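Mandelate racemase/muconate lactonizing enzyme, C-terminal domain protein (Paracoccus denitrificans, PDB 4DWD) binds magnesium and may act as a hydro-lyase, as a member of the mandelate racemase/muconate lactonizing branch of the enolase superfamily. Local coordinates at residues Pro302-Ser314 against His346-Val358. Residues are numbered along the deposited sequence; the frame is centred on the assembly and turned at random.
Sequences PGVGHFANIHVLS and HFALGDAPGLGIV
His-311 makes the one hydrogen bond across this contact: its NE2 donates to Leu-355 O over 2.8 Å, with an N-H...O angle of 159°. The oxygen lies in the imidazole plane, while the donor stands above the carbonyl plane of Leu-355. Since ND1 is hydrogen-bonded elsewhere, both ring nitrogens are satisfied. The same carbonyl oxygen also sits at the edge of Phe-307, 3.2 Å from CD2.

His-306 extends with CG anti to its backbone N (chi1 171°), which carries its edge onto the face of Phe-347; CE1 lies over the ring centre, the planes meeting at 68° in a T-shaped pair. Ile-357 covers one face of Phe-307, CB 4.2 Å from the centroid, and its CD1 reaches on to Gly-303 C, 3.5 Å away, at the N-cap. Leu-349 CD1 covers a face of His-311, offset toward the rim.

Two leucines each spread their methyls over different helix residues. Leu-349 sends CD1 to Ile-310 CD1 (3.8 Å) and CD2 to Ser-314 CB (3.6 Å). Leu-355 splits likewise, CD1 meeting Val-304 CG1, the two side chains crossing at about a right angle, while CD2 settles against the Ala-308 backbone.

In the enolase-type barrel domain, one flank of helix 304-314 is thus lined by strand 346-348, whose Phe-347 also packs on strand 323-325, and the chain that follows it. A phenylalanine in place of His-311 has no N-H to give, so Leu-355 O and the partner of ND1 would probably go without their mate and the loop be held less firmly. The chemistry is that of a buried, largely apolar interface, pinned by a single polar link between ring and loop backbone.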
loop_
_atom_site.group_PDB
_atom_site.type_symbol
_atom_site.label_atom_id
_atom_site.label_comp_id
_atom_site.label_asym_id
_atom_site.label_seq_id
_atom_site.Cartn_x
_atom_site.Cartn_y
_atom_site.Cartn_z
ATOM N N PRO B 302 23.425 -24.686 -27.226
ATOM C CA PRO B 302 22.986 -24.971 -28.601
ATOM C C PRO B 302 22.366 -26.350 -28.829
ATOM O O PRO B 302 21.815 -26.603 -29.905
ATOM C CB PRO B 302 24.291 -24.873 -29.398
ATOM C CG PRO B 302 25.342 -25.296 -28.431
ATOM C CD PRO B 302 24.895 -24.735 -27.099
ATOM N N GLY B 303 22.466 -27.234 -27.841
ATOM C CA GLY B 303 22.022 -28.616 -28.014
ATOM C C GLY B 303 20.759 -28.953 -27.254
ATOM O O GLY B 303 19.671 -28.475 -27.585
ATOM N N VAL B 304 20.900 -29.803 -26.239
ATOM C CA VAL B 304 19.736 -30.285 -25.462
ATOM C C VAL B 304 18.868 -29.145 -24.917
ATOM O O VAL B 304 17.648 -29.160 -25.090
ATOM C CB VAL B 304 20.171 -31.259 -24.342
ATOM C CG1 VAL B 304 18.999 -31.682 -23.454
ATOM C CG2 VAL B 304 20.813 -32.496 -24.948
ATOM N N GLY B 305 19.489 -28.147 -24.292
ATOM C CA GLY B 305 18.722 -27.033 -23.715
ATOM C C GLY B 305 17.948 -26.261 -24.774
ATOM O O GLY B 305 16.823 -25.831 -24.547
ATOM N N HIS B 306 18.552 -26.086 -25.948
ATOM C CA HIS B 306 17.869 -25.398 -27.028
ATOM C C HIS B 306 16.641 -26.155 -27.449
ATOM O O HIS B 306 15.575 -25.566 -27.636
ATOM C CB HIS B 306 18.811 -25.227 -28.209
ATOM C CG HIS B 306 18.130 -24.732 -29.444
ATOM N ND1 HIS B 306 17.810 -23.428 -29.631
ATOM C CD2 HIS B 306 17.701 -25.413 -30.576
ATOM C CE1 HIS B 306 17.212 -23.289 -30.829
ATOM N NE2 HIS B 306 17.155 -24.501 -31.412
ATOM N N PHE B 307 16.770 -27.469 -27.603
ATOM C CA PHE B 307 15.637 -28.277 -28.037
ATOM C C PHE B 307 14.506 -28.253 -27.010
ATOM O O PHE B 307 13.340 -28.094 -27.372
ATOM C CB PHE B 307 16.084 -29.706 -28.357
ATOM C CG PHE B 307 16.576 -29.876 -29.764
ATOM C CD1 PHE B 307 17.785 -29.316 -30.173
ATOM C CD2 PHE B 307 15.841 -30.615 -30.672
ATOM C CE1 PHE B 307 18.236 -29.481 -31.470
ATOM C CE2 PHE B 307 16.282 -30.787 -31.970
ATOM C CZ PHE B 307 17.484 -30.213 -32.374
ATOM N N ALA B 308 14.839 -28.398 -25.727
ATOM C CA ALA B 308 13.812 -28.284 -24.692
ATOM C C ALA B 308 13.099 -26.938 -24.758
ATOM O O ALA B 308 11.870 -26.863 -24.715
ATOM C CB ALA B 308 14.424 -28.500 -23.317
ATOM N N ASN B 309 13.895 -25.883 -24.888
ATOM C CA ASN B 309 13.388 -24.514 -24.978
ATOM C C ASN B 309 12.414 -24.333 -26.139
ATOM O O ASN B 309 11.323 -23.785 -25.948
ATOM C CB ASN B 309 14.570 -23.538 -25.083
ATOM C CG ASN B 309 14.183 -22.083 -24.838
ATOM O OD1 ASN B 309 13.449 -21.768 -23.906
ATOM N ND2 ASN B 309 14.713 -21.182 -25.667
ATOM N N ILE B 310 12.789 -24.797 -27.335
ATOM C CA ILE B 310 11.880 -24.617 -28.485
ATOM C C ILE B 310 10.609 -25.491 -28.430
ATOM O O ILE B 310 9.554 -25.063 -28.885
ATOM C CB ILE B 310 12.588 -24.678 -29.863
ATOM C CG1 ILE B 310 13.153 -26.078 -30.142
ATOM C CG2 ILE B 310 13.642 -23.566 -29.972
ATOM C CD1 ILE B 310 13.677 -26.244 -31.557
ATOM N N HIS B 311 10.673 -26.686 -27.844
ATOM C CA HIS B 311 9.420 -27.426 -27.629
ATOM C C HIS B 311 8.472 -26.626 -26.763
ATOM O O HIS B 311 7.288 -26.497 -27.079
ATOM C CB HIS B 311 9.666 -28.804 -27.029
ATOM C CG HIS B 311 10.091 -29.841 -28.046
ATOM N ND1 HIS B 311 9.197 -30.571 -28.750
ATOM C CD2 HIS B 311 11.356 -30.252 -28.463
ATOM C CE1 HIS B 311 9.857 -31.412 -29.576
ATOM N NE2 HIS B 311 11.179 -31.216 -29.400
ATOM N N VAL B 312 8.972 -26.089 -25.656
ATOM C CA VAL B 312 8.119 -25.278 -24.782
ATOM C C VAL B 312 7.635 -24.014 -25.486
ATOM O O VAL B 312 6.462 -23.693 -25.440
ATOM C CB VAL B 312 8.830 -24.937 -23.452
ATOM C CG1 VAL B 312 8.118 -23.817 -22.693
ATOM C CG2 VAL B 312 8.949 -26.183 -22.582
ATOM N N LEU B 313 8.532 -23.302 -26.159
ATOM C CA LEU B 313 8.111 -22.047 -26.811
ATOM C C LEU B 313 7.137 -22.227 -27.977
ATOM O O LEU B 313 6.351 -21.324 -28.275
ATOM C CB LEU B 313 9.320 -21.197 -27.205
ATOM C CG LEU B 313 9.988 -20.584 -25.962
ATOM C CD1 LEU B 313 11.329 -19.963 -26.315
ATOM C CD2 LEU B 313 9.080 -19.556 -25.288
ATOM N N SER B 314 7.164 -23.400 -28.613
ATOM C CA SER B 314 6.203 -23.688 -29.672
ATOM C C SER B 314 4.772 -23.678 -29.133
ATOM O O SER B 314 3.827 -23.433 -29.904
ATOM C CB SER B 314 6.515 -25.028 -30.357
ATOM O OG SER B 314 6.125 -26.140 -29.565
ATOM N N HIS B 346 15.003 -18.392 -38.677
ATOM C CA HIS B 346 14.083 -19.196 -37.862
ATOM C C HIS B 346 14.661 -20.531 -37.477
ATOM O O HIS B 346 15.537 -21.056 -38.163
ATOM C CB HIS B 346 12.780 -19.439 -38.624
ATOM C CG HIS B 346 11.937 -18.200 -38.817
ATOM N ND1 HIS B 346 12.236 -17.252 -39.727
ATOM C CD2 HIS B 346 10.760 -17.788 -38.192
ATOM C CE1 HIS B 346 11.310 -16.277 -39.677
ATOM N NE2 HIS B 346 10.405 -16.607 -38.742
ATOM N N PHE B 347 14.142 -21.102 -36.392
ATOM C CA PHE B 347 14.438 -22.488 -36.009
ATOM C C PHE B 347 13.289 -23.363 -36.475
ATOM O O PHE B 347 12.127 -23.083 -36.165
ATOM C CB PHE B 347 14.581 -22.608 -34.493
ATOM C CG PHE B 347 15.741 -21.836 -33.935
ATOM C CD1 PHE B 347 17.043 -22.172 -34.287
ATOM C CD2 PHE B 347 15.533 -20.784 -33.043
ATOM C CE1 PHE B 347 18.123 -21.459 -33.783
ATOM C CE2 PHE B 347 16.610 -20.076 -32.517
ATOM C CZ PHE B 347 17.910 -20.413 -32.889
ATOM N N ALA B 348 13.614 -24.410 -37.226
ATOM C CA ALA B 348 12.604 -25.367 -37.682
ATOM C C ALA B 348 12.483 -26.519 -36.696
ATOM O O ALA B 348 13.412 -27.321 -36.545
ATOM C CB ALA B 348 12.951 -25.887 -39.077
ATOM N N LEU B 349 11.336 -26.593 -36.028
ATOM C CA LEU B 349 11.061 -27.672 -35.083
ATOM C C LEU B 349 10.442 -28.865 -35.813
ATOM O O LEU B 349 9.369 -28.753 -36.396
ATOM C CB LEU B 349 10.125 -27.165 -33.977
ATOM C CG LEU B 349 9.681 -28.120 -32.866
ATOM C CD1 LEU B 349 10.874 -28.758 -32.178
ATOM C CD2 LEU B 349 8.854 -27.328 -31.875
ATOM N N GLY B 350 11.144 -29.994 -35.785
ATOM C CA GLY B 350 10.702 -31.213 -36.464
ATOM C C GLY B 350 9.802 -32.077 -35.601
ATOM O O GLY B 350 9.538 -31.750 -34.442
ATOM N N ASP B 351 9.344 -33.196 -36.159
ATOM C CA ASP B 351 8.344 -34.032 -35.482
ATOM C C ASP B 351 8.864 -35.374 -34.926
ATOM O O ASP B 351 8.070 -36.269 -34.616
ATOM C CB ASP B 351 7.107 -34.239 -36.382
ATOM C CG ASP B 351 7.410 -35.047 -37.648
ATOM O OD1 ASP B 351 8.564 -35.471 -37.857
ATOM O OD2 ASP B 351 6.469 -35.269 -38.440
ATOM N N ALA B 352 10.181 -35.511 -34.779
ATOM C CA ALA B 352 10.764 -36.723 -34.186
ATOM C C ALA B 352 10.285 -36.899 -32.745
ATOM O O ALA B 352 10.079 -35.906 -32.031
ATOM C CB ALA B 352 12.285 -36.678 -34.236
ATOM N N PRO B 353 10.090 -38.152 -32.307
ATOM C CA PRO B 353 9.663 -38.381 -30.924
ATOM C C PRO B 353 10.636 -37.829 -29.882
ATOM O O PRO B 353 11.852 -37.788 -30.110
ATOM C CB PRO B 353 9.570 -39.906 -30.844
ATOM C CG PRO B 353 9.191 -40.300 -32.237
ATOM C CD PRO B 353 10.037 -39.400 -33.096
ATOM N N GLY B 354 10.093 -37.388 -28.750
ATOM C CA GLY B 354 10.911 -36.822 -27.685
ATOM C C GLY B 354 11.404 -35.435 -28.055
ATOM O O GLY B 354 10.671 -34.644 -28.640
ATOM N N LEU B 355 12.652 -35.130 -27.697
ATOM C CA LEU B 355 13.268 -33.857 -28.069
ATOM C C LEU B 355 13.567 -33.764 -29.556
ATOM O O LEU B 355 13.482 -32.694 -30.148
ATOM C CB LEU B 355 14.593 -33.685 -27.330
ATOM C CG LEU B 355 14.491 -33.365 -25.846
ATOM C CD1 LEU B 355 15.868 -33.538 -25.242
ATOM C CD2 LEU B 355 13.966 -31.951 -25.596
ATOM N N GLY B 356 13.943 -34.890 -30.146
ATOM C CA GLY B 356 14.379 -34.913 -31.536
ATOM C C GLY B 356 15.831 -34.523 -31.732
ATOM O O GLY B 356 16.247 -34.301 -32.859
ATOM N N ILE B 357 16.603 -34.457 -30.648
ATOM C CA ILE B 357 18.032 -34.139 -30.720
ATOM C C ILE B 357 18.777 -35.417 -31.092
ATOM O O ILE B 357 18.444 -36.497 -30.599
ATOM C CB ILE B 357 18.588 -33.533 -29.397
ATOM C CG1 ILE B 357 20.045 -33.103 -29.574
ATOM C CG2 ILE B 357 18.512 -34.526 -28.248
ATOM C CD1 ILE B 357 20.297 -31.625 -29.522
ATOM N N VAL B 358 19.767 -35.285 -31.972
ATOM C CA VAL B 358 20.553 -36.420 -32.447
ATOM C C VAL B 358 21.997 -36.292 -31.954
ATOM O O VAL B 358 22.698 -35.326 -32.266
ATOM C CB VAL B 358 20.498 -36.527 -33.988
ATOM C CG1 VAL B 358 21.419 -37.632 -34.492
ATOM C CG2 VAL B 358 19.067 -36.758 -34.464
#